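Local coordinates for hypothetical protein (PDB 4M8R), which is of unknown function but joins an N-terminal Ig-like domain to a WD40-like domain of the beta-propeller class, as in other DUF4784 proteins, at residues K10-T14 against R96-M101; T14-E20 against V31-D36; M81-P86 against L108-T113. One frame throughout, in Å; residues are numbered along the deposited sequence.

Interaction 1: residues K10-T14 against R96-M101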
loop_
_atom_site.group_PDB
_atom_site.type_symbol
_atom_site.label_atom_id
_atom_site.label_comp_id
_atom_site.label_asym_id
_atom_site.label_seq_id
_atom_site.Cartn_x
_atom_site.Cartn_y
_atom_site.Cartn_z
ATOM N N LYS A 10 -33.778 -1.251 -30.303
ATOM C CA LYS A 10 -34.228 -2.071 -29.135
ATOM C C LYS A 10 -34.372 -1.222 -27.863
ATOM O O LYS A 10 -33.459 -1.160 -27.032
ATOM C CB LYS A 10 -33.274 -3.253 -28.886
ATOM C CG LYS A 10 -33.732 -4.578 -29.484
ATOM C CD LYS A 10 -33.244 -4.785 -30.909
ATOM C CE LYS A 10 -33.594 -6.179 -31.406
ATOM N NZ LYS A 10 -32.830 -6.541 -32.630
ATOM N N ILE A 11 -35.521 -0.560 -27.735
ATOM C CA ILE A 11 -35.922 0.093 -26.486
ATOM C C ILE A 11 -36.545 -0.984 -25.603
ATOM O O ILE A 11 -37.497 -1.643 -26.015
ATOM C CB ILE A 11 -36.959 1.212 -26.722
ATOM C CG1 ILE A 11 -36.410 2.270 -27.690
ATOM C CG2 ILE A 11 -37.352 1.861 -25.402
ATOM C CD1 ILE A 11 -37.485 3.100 -28.360
ATOM N N LEU A 12 -36.019 -1.164 -24.398
ATOM C CA LEU A 12 -36.437 -2.279 -23.549
ATOM C C LEU A 12 -37.852 -2.102 -22.999
ATOM O O LEU A 12 -38.661 -3.034 -23.034
ATOM C CB LEU A 12 -35.453 -2.474 -22.393
ATOM C CG LEU A 12 -33.993 -2.751 -22.773
ATOM C CD1 LEU A 12 -33.172 -3.040 -21.527
ATOM C CD2 LEU A 12 -33.881 -3.902 -23.761
ATOM N N VAL A 13 -38.140 -0.910 -22.485
ATOM C CA VAL A 13 -39.433 -0.617 -21.878
ATOM C C VAL A 13 -39.852 0.809 -22.203
ATOM O O VAL A 13 -39.015 1.703 -22.323
ATOM C CB VAL A 13 -39.418 -0.819 -20.339
ATOM C CG1 VAL A 13 -39.320 -2.296 -19.983
ATOM C CG2 VAL A 13 -38.282 -0.044 -19.685
ATOM N N THR A 14 -41.156 1.007 -22.333
ATOM C CA THR A 14 -41.716 2.300 -22.697
ATOM C C THR A 14 -42.432 2.921 -21.506
ATOM O O THR A 14 -42.810 2.212 -20.565
ATOM C CB THR A 14 -42.707 2.130 -23.851
ATOM O OG1 THR A 14 -43.541 0.994 -23.586
ATOM C CG2 THR A 14 -41.957 1.914 -25.158
ATOM N N ARG A 96 -31.420 -6.260 -19.458
ATOM C CA ARG A 96 -32.014 -7.409 -20.133
ATOM C C ARG A 96 -30.937 -8.141 -20.928
ATOM O O ARG A 96 -30.652 -7.781 -22.071
ATOM C CB ARG A 96 -33.174 -6.963 -21.044
ATOM C CG ARG A 96 -33.804 -8.089 -21.865
ATOM C CD ARG A 96 -35.319 -8.122 -21.758
ATOM N NE ARG A 96 -35.984 -7.103 -22.571
ATOM C CZ ARG A 96 -36.879 -6.214 -22.136
ATOM N NH1 ARG A 96 -37.264 -6.165 -20.864
ATOM N NH2 ARG A 96 -37.403 -5.357 -23.000
ATOM N N ALA A 97 -30.353 -9.171 -20.312
ATOM C CA ALA A 97 -29.248 -9.934 -20.905
ATOM C C ALA A 97 -28.053 -9.013 -21.199
ATOM O O ALA A 97 -27.464 -8.451 -20.274
ATOM C CB ALA A 97 -29.717 -10.685 -22.151
ATOM N N SER A 98 -27.705 -8.844 -22.471
ATOM C CA SER A 98 -26.715 -7.848 -22.882
ATOM C C SER A 98 -27.144 -6.407 -22.509
ATOM O O SER A 98 -26.452 -5.714 -21.752
ATOM C CB SER A 98 -26.481 -7.969 -24.404
ATOM O OG SER A 98 -25.652 -6.936 -24.913
ATOM N N GLU A 99 -28.311 -6.005 -23.008
ATOM C CA GLU A 99 -28.715 -4.594 -23.097
ATOM C C GLU A 99 -28.911 -3.910 -21.742
ATOM O O GLU A 99 -29.321 -4.546 -20.773
ATOM C CB GLU A 99 -30.033 -4.456 -23.883
ATOM C CG GLU A 99 -30.138 -5.228 -25.199
ATOM C CD GLU A 99 -29.389 -4.578 -26.348
ATOM O OE1 GLU A 99 -28.455 -3.790 -26.091
ATOM O OE2 GLU A 99 -29.739 -4.865 -27.517
ATOM N N ARG A 100 -28.620 -2.609 -21.701
ATOM C CA ARG A 100 -28.920 -1.755 -20.548
ATOM C C ARG A 100 -29.685 -0.502 -20.978
ATOM O O ARG A 100 -29.450 0.040 -22.059
ATOM C CB ARG A 100 -27.640 -1.358 -19.804
ATOM C CG ARG A 100 -27.089 -2.462 -18.920
ATOM C CD ARG A 100 -25.929 -2.005 -18.049
ATOM N NE ARG A 100 -25.490 -3.077 -17.146
ATOM C CZ ARG A 100 -24.707 -4.107 -17.488
ATOM N NH1 ARG A 100 -24.238 -4.242 -18.729
ATOM N NH2 ARG A 100 -24.388 -5.022 -16.572
HETATM N N MSE A 101 -30.619 -0.073 -20.130
HETATM C CA MSE A 101 -31.380 1.158 -20.355
HETATM C C MSE A 101 -31.440 1.907 -19.058
HETATM O O MSE A 101 -31.754 1.329 -18.017
HETATM C CB MSE A 101 -32.803 0.848 -20.822
HETATM C CG MSE A 101 -33.509 2.079 -21.380
HETATM SE SE MSE A 101 -35.430 1.721 -21.674
HETATM C CE MSE A 101 -36.081 3.542 -21.286
#
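The turn between strands 88-96 and 99-108 of the N-terminal Ig-like domain packs here on the first modelled residues of the chain, with Leu12 set against Arg96, Glu99 and Met101. Both Leu12 methyls take part. Its CD1 lies 4.0 Å from Met101 CB, and its CD2 lies 3.9 Å from Glu99 CB. The Arg96 side chain runs past Leu12 in the opposite direction. Its CG is anti to the backbone N (chi1 176°), and bends further out bring the guanidinium back over Leu12. Leu12 CB and CG lie over one face of that group, toward its rim, with Leu12 CB 3.5 Å from Arg96 NH2. The same NH2 donates to Leu12 O at 2.6 Å. That oxygen lies near the guanidinium plane, but the bond is bent, with 141° at the hydrogen. Val13 meets the selenomethionine Met101, its CG2 3.9 Å from SE. Leu94 of strand 88-96 also packs on Leu12 and Val13. Arg96 NH1 forms a salt bridge with Asp42. One arginine thus links a backbone carbonyl of the N-terminal segment to a carboxylate, while the rim of its flat group rests on leucine carbons; most of the other contacts are between carbon or selenium atoms.

Interaction 2: residues T14-E20 against V31-D36. With PO4 (phosphate ion), chain F.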
loop_
_atom_site.group_PDB
_atom_site.type_symbol
_atom_site.label_atom_id
_atom_site.label_comp_id
_atom_site.label_asym_id
_atom_site.label_seq_id
_atom_site.Cartn_x
_atom_site.Cartn_y
_atom_site.Cartn_z
ATOM N N THR A 14 -41.156 1.007 -22.333
ATOM C CA THR A 14 -41.716 2.300 -22.697
ATOM C C THR A 14 -42.432 2.921 -21.506
ATOM O O THR A 14 -42.810 2.212 -20.565
ATOM C CB THR A 14 -42.707 2.130 -23.851
ATOM O OG1 THR A 14 -43.541 0.994 -23.586
ATOM C CG2 THR A 14 -41.957 1.914 -25.158
ATOM N N ASN A 15 -42.603 4.246 -21.546
ATOM C CA ASN A 15 -43.243 4.997 -20.459
ATOM C C ASN A 15 -42.655 4.639 -19.100
ATOM O O ASN A 15 -43.383 4.493 -18.116
ATOM C CB ASN A 15 -44.746 4.738 -20.449
ATOM C CG ASN A 15 -45.374 4.948 -21.802
ATOM O OD1 ASN A 15 -45.888 4.009 -22.408
ATOM N ND2 ASN A 15 -45.313 6.177 -22.299
ATOM N N ALA A 16 -41.334 4.497 -19.058
ATOM C CA ALA A 16 -40.655 3.981 -17.883
ATOM C C ALA A 16 -39.987 5.076 -17.074
ATOM O O ALA A 16 -39.774 6.185 -17.553
ATOM C CB ALA A 16 -39.626 2.940 -18.297
ATOM N N GLY A 17 -39.634 4.738 -15.842
ATOM C CA GLY A 17 -38.937 5.666 -14.965
ATOM C C GLY A 17 -38.776 5.114 -13.562
ATOM O O GLY A 17 -39.066 3.939 -13.301
ATOM N N VAL A 18 -38.322 5.979 -12.664
ATOM C CA VAL A 18 -38.186 5.651 -11.258
ATOM C C VAL A 18 -39.106 6.579 -10.494
ATOM O O VAL A 18 -39.042 7.788 -10.661
ATOM C CB VAL A 18 -36.741 5.858 -10.783
ATOM C CG1 VAL A 18 -36.572 5.386 -9.349
ATOM C CG2 VAL A 18 -35.776 5.121 -11.701
ATOM N N THR A 19 -39.967 6.015 -9.657
ATOM C CA THR A 19 -40.922 6.815 -8.900
ATOM C C THR A 19 -40.196 7.884 -8.090
ATOM O O THR A 19 -40.605 9.038 -8.082
ATOM C CB THR A 19 -41.774 5.940 -7.963
ATOM O OG1 THR A 19 -42.491 4.977 -8.744
ATOM C CG2 THR A 19 -42.766 6.781 -7.167
ATOM N N GLU A 20 -39.107 7.499 -7.436
ATOM C CA GLU A 20 -38.359 8.410 -6.577
ATOM C C GLU A 20 -37.247 9.149 -7.335
ATOM O O GLU A 20 -36.258 9.567 -6.732
ATOM C CB GLU A 20 -37.762 7.639 -5.386
ATOM C CG GLU A 20 -38.790 6.959 -4.485
ATOM C CD GLU A 20 -39.323 5.641 -5.034
ATOM O OE1 GLU A 20 -38.866 5.186 -6.102
ATOM O OE2 GLU A 20 -40.213 5.056 -4.389
ATOM N N VAL A 31 -37.180 1.402 -3.579
ATOM C CA VAL A 31 -37.373 2.292 -4.721
ATOM C C VAL A 31 -38.199 1.569 -5.782
ATOM O O VAL A 31 -38.013 0.376 -6.009
ATOM C CB VAL A 31 -36.015 2.743 -5.292
ATOM C CG1 VAL A 31 -36.143 3.278 -6.712
ATOM C CG2 VAL A 31 -35.400 3.789 -4.376
ATOM N N HIS A 32 -39.108 2.301 -6.424
ATOM C CA HIS A 32 -40.051 1.715 -7.370
ATOM C C HIS A 32 -39.735 2.095 -8.796
ATOM O O HIS A 32 -39.447 3.254 -9.094
ATOM C CB HIS A 32 -41.463 2.167 -7.046
ATOM C CG HIS A 32 -41.884 1.824 -5.658
ATOM N ND1 HIS A 32 -41.614 2.638 -4.580
ATOM C CD2 HIS A 32 -42.525 0.743 -5.161
ATOM C CE1 HIS A 32 -42.088 2.084 -3.481
ATOM N NE2 HIS A 32 -42.646 0.932 -3.805
ATOM N N ILE A 33 -39.805 1.100 -9.670
ATOM C CA ILE A 33 -39.570 1.272 -11.087
ATOM C C ILE A 33 -40.854 0.945 -11.819
ATOM O O ILE A 33 -41.524 -0.024 -11.477
ATOM C CB ILE A 33 -38.466 0.319 -11.562
ATOM C CG1 ILE A 33 -37.116 0.793 -11.040
ATOM C CG2 ILE A 33 -38.441 0.234 -13.081
ATOM C CD1 ILE A 33 -36.046 -0.278 -11.118
ATOM N N TYR A 34 -41.185 1.744 -12.827
ATOM C CA TYR A 34 -42.399 1.537 -13.608
ATOM C C TYR A 34 -42.101 1.543 -15.101
ATOM O O TYR A 34 -41.037 1.984 -15.524
ATOM C CB TYR A 34 -43.448 2.601 -13.270
ATOM C CG TYR A 34 -43.020 4.019 -13.550
ATOM C CD1 TYR A 34 -43.233 4.599 -14.792
ATOM C CD2 TYR A 34 -42.411 4.786 -12.564
ATOM C CE1 TYR A 34 -42.849 5.908 -15.048
ATOM C CE2 TYR A 34 -42.022 6.091 -12.805
ATOM C CZ TYR A 34 -42.246 6.652 -14.050
ATOM O OH TYR A 34 -41.861 7.949 -14.288
ATOM N N GLY A 35 -43.056 1.055 -15.883
ATOM C CA GLY A 35 -42.939 1.004 -17.337
ATOM C C GLY A 35 -43.722 -0.151 -17.938
ATOM O O GLY A 35 -44.262 -0.978 -17.214
ATOM N N ASP A 36 -43.792 -0.190 -19.265
ATOM C CA ASP A 36 -44.471 -1.266 -19.985
ATOM C C ASP A 36 -43.441 -2.108 -20.725
ATOM O O ASP A 36 -42.563 -1.564 -21.389
ATOM C CB ASP A 36 -45.478 -0.686 -20.984
ATOM C CG ASP A 36 -46.530 0.194 -20.318
ATOM O OD1 ASP A 36 -46.944 -0.116 -19.178
ATOM O OD2 ASP A 36 -46.952 1.194 -20.941
HETATM P P PO4 F . -43.845 -2.005 -2.097
HETATM O O1 PO4 F . -45.107 -1.506 -2.767
HETATM O O2 PO4 F . -42.940 -0.837 -1.775
HETATM O O3 PO4 F . -44.184 -2.699 -0.799
HETATM O O4 PO4 F . -43.144 -2.967 -3.033
#
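Glu20 reaches across to His32 at one end of an antiparallel strand pair, 16-18 with 31-36, on the edge of the Ig-like domain sheet. From CB the Glu20 chain bends at CG (chi2 79°), which turns the carboxylate back toward the neighbouring strand. OE1 takes the backbone N of His32 at 2.9 Å and also touches Val31 CG1. OE2 takes His32 ND1 at 2.8 Å through its syn lone pair, nearly straight at 170°. The carboxylate and the imidazole are almost coplanar, 24° apart. At the ring's other nitrogen, and also near the ring plane, His32 NE2 donates to O2 of a phosphate ion at 2.7 Å. The phosphate probably comes from the crystallisation liquor, and Ser78 also binds it. An alanine in place of Glu20 would remove both acceptors, and would probably leave His32 N and ND1 without these mates and the ring freer to turn.

Further along, Gly17 and Tyr34 form a hydrogen-bonded pair, and a beta bulge shifts the register between Gly17 and Thr14. The Tyr34 ring lies over Gly17, whose CA makes a CH-pi contact 3.9 Å from the ring centroid. On the buried face Val18 CG1 meets Val31 CG1 at 3.4 Å, and Leu103 packs on Val18. The carboxylate therefore holds the histidine by backbone and ring together. Both ring nitrogens donate, so His32 is probably the charged imidazolium, and the carboxylate and the phosphate would probably stabilise that charge.

Interaction 3: residues M81-P86 against L108-T113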
loop_
_atom_site.group_PDB
_atom_site.type_symbol
_atom_site.label_atom_id
_atom_site.label_comp_id
_atom_site.label_asym_id
_atom_site.label_seq_id
_atom_site.Cartn_x
_atom_site.Cartn_y
_atom_site.Cartn_z
HETATM N N MSE A 81 -32.480 -0.340 -1.833
HETATM C CA MSE A 81 -31.257 0.458 -1.910
HETATM C C MSE A 81 -30.262 -0.112 -0.929
HETATM O O MSE A 81 -30.610 -0.413 0.214
HETATM C CB MSE A 81 -31.536 1.930 -1.596
HETATM C CG MSE A 81 -32.577 2.572 -2.520
HETATM SE SE MSE A 81 -32.090 2.391 -4.422
HETATM C CE MSE A 81 -30.409 3.402 -4.410
ATOM N N PRO A 82 -29.003 -0.284 -1.363
ATOM C CA PRO A 82 -27.999 -0.942 -0.531
ATOM C C PRO A 82 -27.320 -0.066 0.523
ATOM O O PRO A 82 -27.255 1.160 0.389
ATOM C CB PRO A 82 -26.956 -1.385 -1.553
ATOM C CG PRO A 82 -27.036 -0.361 -2.626
ATOM C CD PRO A 82 -28.486 0.011 -2.714
ATOM N N TYR A 83 -26.813 -0.733 1.558
ATOM C CA TYR A 83 -25.928 -0.130 2.548
ATOM C C TYR A 83 -24.484 -0.210 2.066
ATOM O O TYR A 83 -24.212 -0.765 1.005
ATOM C CB TYR A 83 -26.058 -0.866 3.890
ATOM C CG TYR A 83 -27.377 -0.646 4.593
ATOM C CD1 TYR A 83 -28.485 -1.432 4.301
ATOM C CD2 TYR A 83 -27.511 0.348 5.559
ATOM C CE1 TYR A 83 -29.698 -1.226 4.943
ATOM C CE2 TYR A 83 -28.710 0.556 6.208
ATOM C CZ TYR A 83 -29.802 -0.235 5.899
ATOM O OH TYR A 83 -30.998 -0.014 6.551
ATOM N N ARG A 84 -23.577 0.369 2.849
ATOM C CA ARG A 84 -22.120 0.225 2.694
ATOM C C ARG A 84 -21.484 1.050 1.574
ATOM O O ARG A 84 -20.301 0.880 1.286
ATOM C CB ARG A 84 -21.697 -1.250 2.581
ATOM C CG ARG A 84 -22.167 -2.103 3.748
ATOM C CD ARG A 84 -21.606 -3.512 3.711
ATOM N NE ARG A 84 -21.851 -4.195 4.980
ATOM C CZ ARG A 84 -23.003 -4.758 5.342
ATOM N NH1 ARG A 84 -24.058 -4.752 4.533
ATOM N NH2 ARG A 84 -23.104 -5.331 6.537
ATOM N N LYS A 85 -22.235 1.956 0.960
ATOM C CA LYS A 85 -21.627 2.935 0.065
ATOM C C LYS A 85 -21.687 4.306 0.722
ATOM O O LYS A 85 -22.524 4.543 1.586
ATOM C CB LYS A 85 -22.342 2.981 -1.283
ATOM C CG LYS A 85 -22.734 1.631 -1.859
ATOM C CD LYS A 85 -21.541 0.728 -2.107
ATOM C CE LYS A 85 -22.001 -0.624 -2.640
ATOM N NZ LYS A 85 -23.001 -1.291 -1.756
ATOM N N PRO A 86 -20.790 5.213 0.323
ATOM C CA PRO A 86 -20.934 6.613 0.741
ATOM C C PRO A 86 -22.117 7.281 0.061
ATOM O O PRO A 86 -22.750 6.678 -0.819
ATOM C CB PRO A 86 -19.625 7.268 0.289
ATOM C CG PRO A 86 -19.061 6.350 -0.732
ATOM C CD PRO A 86 -19.525 4.969 -0.388
ATOM N N LEU A 108 -28.458 8.768 -2.979
ATOM C CA LEU A 108 -28.509 7.782 -1.902
ATOM C C LEU A 108 -27.702 8.289 -0.717
ATOM O O LEU A 108 -26.509 8.553 -0.846
ATOM C CB LEU A 108 -27.942 6.444 -2.387
ATOM C CG LEU A 108 -27.975 5.268 -1.408
ATOM C CD1 LEU A 108 -29.400 4.917 -1.013
ATOM C CD2 LEU A 108 -27.284 4.069 -2.027
ATOM N N ALA A 109 -28.349 8.416 0.436
ATOM C CA ALA A 109 -27.679 8.909 1.637
ATOM C C ALA A 109 -26.601 7.928 2.077
ATOM O O ALA A 109 -26.646 6.758 1.722
ATOM C CB ALA A 109 -28.684 9.128 2.755
ATOM N N ASP A 110 -25.640 8.416 2.855
ATOM C CA ASP A 110 -24.510 7.612 3.294
ATOM C C ASP A 110 -24.977 6.316 3.960
ATOM O O ASP A 110 -25.850 6.336 4.819
ATOM C CB ASP A 110 -23.620 8.407 4.257
ATOM C CG ASP A 110 -22.360 7.643 4.655
ATOM O OD1 ASP A 110 -22.436 6.796 5.564
ATOM O OD2 ASP A 110 -21.295 7.878 4.062
ATOM N N GLY A 111 -24.392 5.197 3.549
ATOM C CA GLY A 111 -24.686 3.902 4.160
ATOM C C GLY A 111 -23.459 3.220 4.741
ATOM O O GLY A 111 -23.464 2.011 4.960
ATOM N N GLN A 112 -22.405 3.985 5.000
ATOM C CA GLN A 112 -21.165 3.403 5.504
ATOM C C GLN A 112 -21.356 2.956 6.943
ATOM O O GLN A 112 -21.954 3.665 7.742
ATOM C CB GLN A 112 -20.007 4.394 5.402
ATOM C CG GLN A 112 -19.454 4.518 3.992
ATOM C CD GLN A 112 -18.348 5.545 3.893
ATOM O OE1 GLN A 112 -17.197 5.202 3.640
ATOM N NE2 GLN A 112 -18.687 6.808 4.107
ATOM N N THR A 113 -20.848 1.772 7.256
ATOM C CA THR A 113 -21.002 1.186 8.581
ATOM C C THR A 113 -19.902 1.668 9.537
ATOM O O THR A 113 -18.767 1.869 9.114
ATOM C CB THR A 113 -20.952 -0.341 8.486
ATOM O OG1 THR A 113 -19.768 -0.731 7.792
ATOM C CG2 THR A 113 -22.157 -0.863 7.720
HETATM O O HOH W 1 -19.613 -3.037 6.187
HETATM O O HOH W 2 -24.958 5.366 0.039
#
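The Arg84 guanidinium has Thr113 CG2 over one face, and the Tyr83 ring has Gly111 O near its plane at the edge. Arg84 NE and Thr113 OG1 share a water: NE donates to it at 2.8 Å, and the water donates to OG1. The far end of Arg84 leaves the contact, forming a salt bridge with Asp180 and a hydrogen bond to Thr161 O. The two loops are joined directly by two backbone bonds. Arg84 N donates to Gly111 O at 2.7 Å from well above the carbonyl plane. Gly111 N donates to Lys85 O at 2.8 Å, nearly in line with the carbonyl. Gly111 lies close to Tyr83 and Arg84, where a CB would be tight. Asp110 begins an Asx turn, its OD1 accepting from Gln112 N. With CG anti to the backbone N (chi1 -175°), its OD2 reaches Pro86 CA at 3.6 Å and also accepts from Gln112 NE2. At the other end Leu108 CD1 packs on Met81 CB at 3.7 Å. Polar bonds thus fix the loops where Arg84 and Thr113 meet Thr161, Tyr162, Asp180 and Cys182 of what is probably the propeller domain, while apolar carbons close the end toward the Ig-like core.

In the fold
From the N terminus, residues 10-14 first meet 96-101, so interaction 1 closes a long loop holding most of the Ig-like domain strands. Interaction 2 falls within that loop and shares Thr14 with interaction 1. It closes a short loop between strands 16-18 and 30-36, and Val13 CB touches Asp36 O at 3.4 Å. Interaction 3 comes after interaction 2 in series but crosses interaction 1, since 96-101 lies between its two segments. Val31 CG2 packs on Met81 CG at 3.6 Å, joining interactions 2 and 3. Interactions 1 and 3 do not touch; their centres are about 27 Å apart. Interaction 2 touches both, linking the N-terminal segment through the sheet edge to the loops that face the probable propeller.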